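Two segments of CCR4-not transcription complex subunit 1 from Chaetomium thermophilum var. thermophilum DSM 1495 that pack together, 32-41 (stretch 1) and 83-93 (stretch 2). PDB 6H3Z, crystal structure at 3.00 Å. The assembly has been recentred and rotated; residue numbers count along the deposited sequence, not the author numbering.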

# COMPACT_ATOMS: atom_id res chain seq x y z
N ILE A 32 -13.02 10.18 -13.29
CA ILE A 32 -11.92 9.48 -12.61
C ILE A 32 -12.42 9.13 -11.21
O ILE A 32 -12.40 7.96 -10.83
CB ILE A 32 -10.59 10.31 -12.56
CG1 ILE A 32 -9.86 10.30 -13.93
CG2 ILE A 32 -9.65 9.78 -11.45
CD1 ILE A 32 -8.75 11.40 -14.13
N ASN A 33 -12.97 10.12 -10.49
CA ASN A 33 -13.52 9.91 -9.16
C ASN A 33 -14.68 8.95 -9.14
O ASN A 33 -14.69 8.07 -8.28
CB ASN A 33 -13.87 11.20 -8.47
CG ASN A 33 -12.72 12.13 -8.32
OD1 ASN A 33 -12.73 13.19 -8.93
ND2 ASN A 33 -11.69 11.76 -7.52
N LYS A 34 -15.63 9.05 -10.12
CA LYS A 34 -16.75 8.10 -10.17
C LYS A 34 -16.26 6.67 -10.40
O LYS A 34 -16.82 5.76 -9.80
CB LYS A 34 -17.86 8.49 -11.14
CG LYS A 34 -19.23 8.30 -10.49
CD LYS A 34 -20.32 7.94 -11.48
CE LYS A 34 -21.47 7.22 -10.82
NZ LYS A 34 -22.46 6.73 -11.82
N TYR A 35 -15.17 6.48 -11.18
CA TYR A 35 -14.60 5.16 -11.37
C TYR A 35 -14.02 4.62 -10.07
O TYR A 35 -14.23 3.45 -9.76
CB TYR A 35 -13.54 5.17 -12.48
CG TYR A 35 -14.13 5.23 -13.87
CD1 TYR A 35 -15.25 4.46 -14.21
CD2 TYR A 35 -13.53 5.99 -14.87
CE1 TYR A 35 -15.78 4.50 -15.50
CE2 TYR A 35 -14.06 6.04 -16.16
CZ TYR A 35 -15.19 5.29 -16.47
OH TYR A 35 -15.70 5.31 -17.75
N LEU A 36 -13.35 5.49 -9.27
CA LEU A 36 -12.77 5.10 -7.98
C LEU A 36 -13.87 4.83 -6.94
O LEU A 36 -13.73 3.91 -6.14
CB LEU A 36 -11.73 6.11 -7.47
CG LEU A 36 -10.49 6.30 -8.34
CD1 LEU A 36 -9.48 7.16 -7.65
CD2 LEU A 36 -9.84 4.98 -8.67
N GLU A 37 -14.98 5.60 -7.00
CA GLU A 37 -16.15 5.40 -6.14
C GLU A 37 -16.75 4.03 -6.48
O GLU A 37 -17.01 3.23 -5.58
CB GLU A 37 -17.19 6.50 -6.37
CG GLU A 37 -16.81 7.88 -5.88
CD GLU A 37 -17.91 8.93 -5.99
OE1 GLU A 37 -18.46 9.10 -7.10
OE2 GLU A 37 -18.18 9.61 -4.97
N GLN A 38 -16.91 3.74 -7.79
CA GLN A 38 -17.47 2.49 -8.34
C GLN A 38 -16.62 1.29 -7.99
O GLN A 38 -17.18 0.22 -7.74
CB GLN A 38 -17.57 2.58 -9.86
CG GLN A 38 -18.85 3.22 -10.37
CD GLN A 38 -18.73 3.63 -11.81
OE1 GLN A 38 -18.40 2.84 -12.70
NE2 GLN A 38 -19.00 4.89 -12.08
N LEU A 39 -15.28 1.45 -8.03
CA LEU A 39 -14.33 0.38 -7.73
C LEU A 39 -14.43 0.02 -6.26
O LEU A 39 -14.50 -1.16 -5.92
CB LEU A 39 -12.89 0.82 -8.09
CG LEU A 39 -11.76 -0.18 -7.87
CD1 LEU A 39 -12.07 -1.52 -8.51
CD2 LEU A 39 -10.45 0.36 -8.42
N THR A 40 -14.48 1.05 -5.39
CA THR A 40 -14.60 0.92 -3.95
C THR A 40 -15.82 0.07 -3.62
O THR A 40 -15.72 -0.86 -2.82
CB THR A 40 -14.63 2.33 -3.36
OG1 THR A 40 -13.36 2.92 -3.62
CG2 THR A 40 -14.90 2.34 -1.87
N ALA A 41 -16.94 0.34 -4.30
CA ALA A 41 -18.20 -0.36 -4.15
C ALA A 41 -18.11 -1.81 -4.65
O ALA A 41 -18.38 -2.75 -3.88
CB ALA A 41 -19.28 0.39 -4.90
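Stretch 2 83-93: IYALQQISQLL

The apolar centre of the contact is built from Ile-32 and Leu-36 of stretch 1, whose CA-to-CB bonds both point toward stretch 2. Leu-36, with 72 Å² covered by the partner, reaches across in its m,t rotamer: its CD1 touches two residues, at 3.6 Å from CB of Gln-88 and 3.9 Å from CG1 of Ile-89, while its CD2 also stands 3.9 Å from CG1 of Ile-89. One turn earlier, CG2 of Ile-32 stands 4.0 Å from CB of Ala-85 and equally 4.0 Å from its CA. The isoleucine methyl therefore touches both CA and CB of Ala-85; here the CA atoms of Ile-32 and Ala-85 come to 6.4 Å, against 7.7 Å for those of Leu-36 and Ile-89.

These distances fit the path of the backbones. Stretch 2 is helical from Ile-83 to Leu-93, with phi/psi values near -60/-45 and i-to-i+4 hydrogen bonds such as Ile-89 N to Ala-85 O (3.0 Å) and Leu-93 N to Ile-89 O (3.0 Å). It runs in broadly the same direction as the helix of stretch 1, with a signed crossing angle of -30° and a closest axial approach of 10.6 Å. The register advances accordingly, Ile-32 pairing with Ala-85 and Leu-36 with Ile-89, four residues along each chain. The contact is modest, burying 380 Å² summed over both sides.

Toward the C-terminal end, Leu-92 takes a t,p rotamer that brings its CD2 to 3.6 Å from OG1 of Thr-40. That hydroxyl already donates a hydrogen bond to the carbonyl of its own helix, Thr-40 OG1 to Leu-36 O at 2.7 Å, so its proton is already engaged within its own helix where it lies against the CD2 methyl of Leu-92.

At the other end, Tyr-84 carries the contact from apolar to polar. CD1 of Ile-32 approaches CD2 of Tyr-84 at 3.9 Å, near the plane of the ring and therefore at its edge. The t rotamer about chi1 extends the ring so that its OH lies beside the side-chain amide of Asn-33. The CA-to-CB bond of Asn-33 points sideways, yet the end of its side chain comes nearer to stretch 2 and lies close to both Tyr-84 and Gln-88. Both amides, of Asn-33 and Gln-88, are probably turned over in the model, so hydrogen bonding at this polar edge remains open.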

# COMPACT_ATOMS: atom_id res chain seq x y z
N ILE A 83 -1.61 12.10 -13.63
CA ILE A 83 -1.07 12.67 -12.38
C ILE A 83 -2.18 12.76 -11.30
O ILE A 83 -1.97 12.32 -10.17
CB ILE A 83 -0.35 14.03 -12.62
CG1 ILE A 83 0.93 13.84 -13.46
CG2 ILE A 83 -0.02 14.72 -11.31
CD1 ILE A 83 1.51 15.10 -14.09
N TYR A 84 -3.36 13.26 -11.68
CA TYR A 84 -4.52 13.40 -10.80
C TYR A 84 -5.03 12.05 -10.31
O TYR A 84 -5.30 11.90 -9.11
CB TYR A 84 -5.66 14.17 -11.49
CG TYR A 84 -6.92 14.27 -10.65
CD1 TYR A 84 -7.00 15.15 -9.58
CD2 TYR A 84 -8.04 13.49 -10.94
CE1 TYR A 84 -8.14 15.24 -8.79
CE2 TYR A 84 -9.20 13.57 -10.16
CZ TYR A 84 -9.24 14.44 -9.09
OH TYR A 84 -10.35 14.53 -8.29
N ALA A 85 -5.22 11.08 -11.26
CA ALA A 85 -5.71 9.73 -10.98
C ALA A 85 -4.80 9.05 -9.96
O ALA A 85 -5.31 8.47 -9.00
CB ALA A 85 -5.78 8.93 -12.27
N LEU A 86 -3.46 9.20 -10.13
CA LEU A 86 -2.45 8.66 -9.22
C LEU A 86 -2.54 9.31 -7.84
O LEU A 86 -2.42 8.61 -6.83
CB LEU A 86 -1.03 8.78 -9.80
CG LEU A 86 -0.72 7.94 -11.03
CD1 LEU A 86 0.40 8.52 -11.79
CD2 LEU A 86 -0.40 6.53 -10.69
N GLN A 87 -2.80 10.63 -7.77
CA GLN A 87 -2.97 11.32 -6.48
C GLN A 87 -4.15 10.74 -5.72
O GLN A 87 -4.02 10.41 -4.54
CB GLN A 87 -3.17 12.83 -6.68
CG GLN A 87 -1.89 13.60 -6.93
CD GLN A 87 -2.15 15.02 -7.37
OE1 GLN A 87 -3.29 15.48 -7.48
NE2 GLN A 87 -1.07 15.74 -7.63
N GLN A 88 -5.29 10.55 -6.42
CA GLN A 88 -6.52 10.00 -5.85
C GLN A 88 -6.36 8.57 -5.36
O GLN A 88 -6.74 8.29 -4.22
CB GLN A 88 -7.69 10.13 -6.84
CG GLN A 88 -7.97 11.54 -7.34
CD GLN A 88 -8.12 12.56 -6.24
OE1 GLN A 88 -7.17 13.31 -5.91
NE2 GLN A 88 -9.30 12.65 -5.70
N ILE A 89 -5.76 7.68 -6.18
CA ILE A 89 -5.51 6.27 -5.84
C ILE A 89 -4.63 6.19 -4.59
O ILE A 89 -4.96 5.46 -3.65
CB ILE A 89 -4.95 5.45 -7.06
CG1 ILE A 89 -6.01 5.37 -8.18
CG2 ILE A 89 -4.51 4.03 -6.63
CD1 ILE A 89 -5.48 5.35 -9.55
N SER A 90 -3.53 6.97 -4.58
CA SER A 90 -2.58 7.07 -3.48
C SER A 90 -3.32 7.51 -2.21
O SER A 90 -3.27 6.81 -1.20
CB SER A 90 -1.47 8.05 -3.82
OG SER A 90 -0.77 7.62 -4.97
N GLN A 91 -4.09 8.61 -2.32
CA GLN A 91 -4.89 9.13 -1.22
C GLN A 91 -5.86 8.09 -0.65
O GLN A 91 -6.05 8.03 0.57
CB GLN A 91 -5.59 10.44 -1.62
CG GLN A 91 -4.69 11.70 -1.60
CD GLN A 91 -3.65 11.81 -0.47
OE1 GLN A 91 -3.95 11.63 0.74
NE2 GLN A 91 -2.40 12.14 -0.84
N LEU A 92 -6.41 7.22 -1.52
CA LEU A 92 -7.32 6.15 -1.11
C LEU A 92 -6.57 5.07 -0.33
O LEU A 92 -7.07 4.61 0.70
CB LEU A 92 -8.08 5.55 -2.32
CG LEU A 92 -9.26 4.65 -2.02
CD1 LEU A 92 -10.15 5.24 -0.97
CD2 LEU A 92 -10.06 4.35 -3.25
N LEU A 93 -5.37 4.69 -0.81
CA LEU A 93 -4.53 3.67 -0.19
C LEU A 93 -4.13 4.09 1.21
O LEU A 93 -4.17 3.26 2.11
CB LEU A 93 -3.30 3.34 -1.06
CG LEU A 93 -3.58 2.53 -2.35
CD1 LEU A 93 -2.41 2.60 -3.30
CD2 LEU A 93 -3.91 1.09 -2.04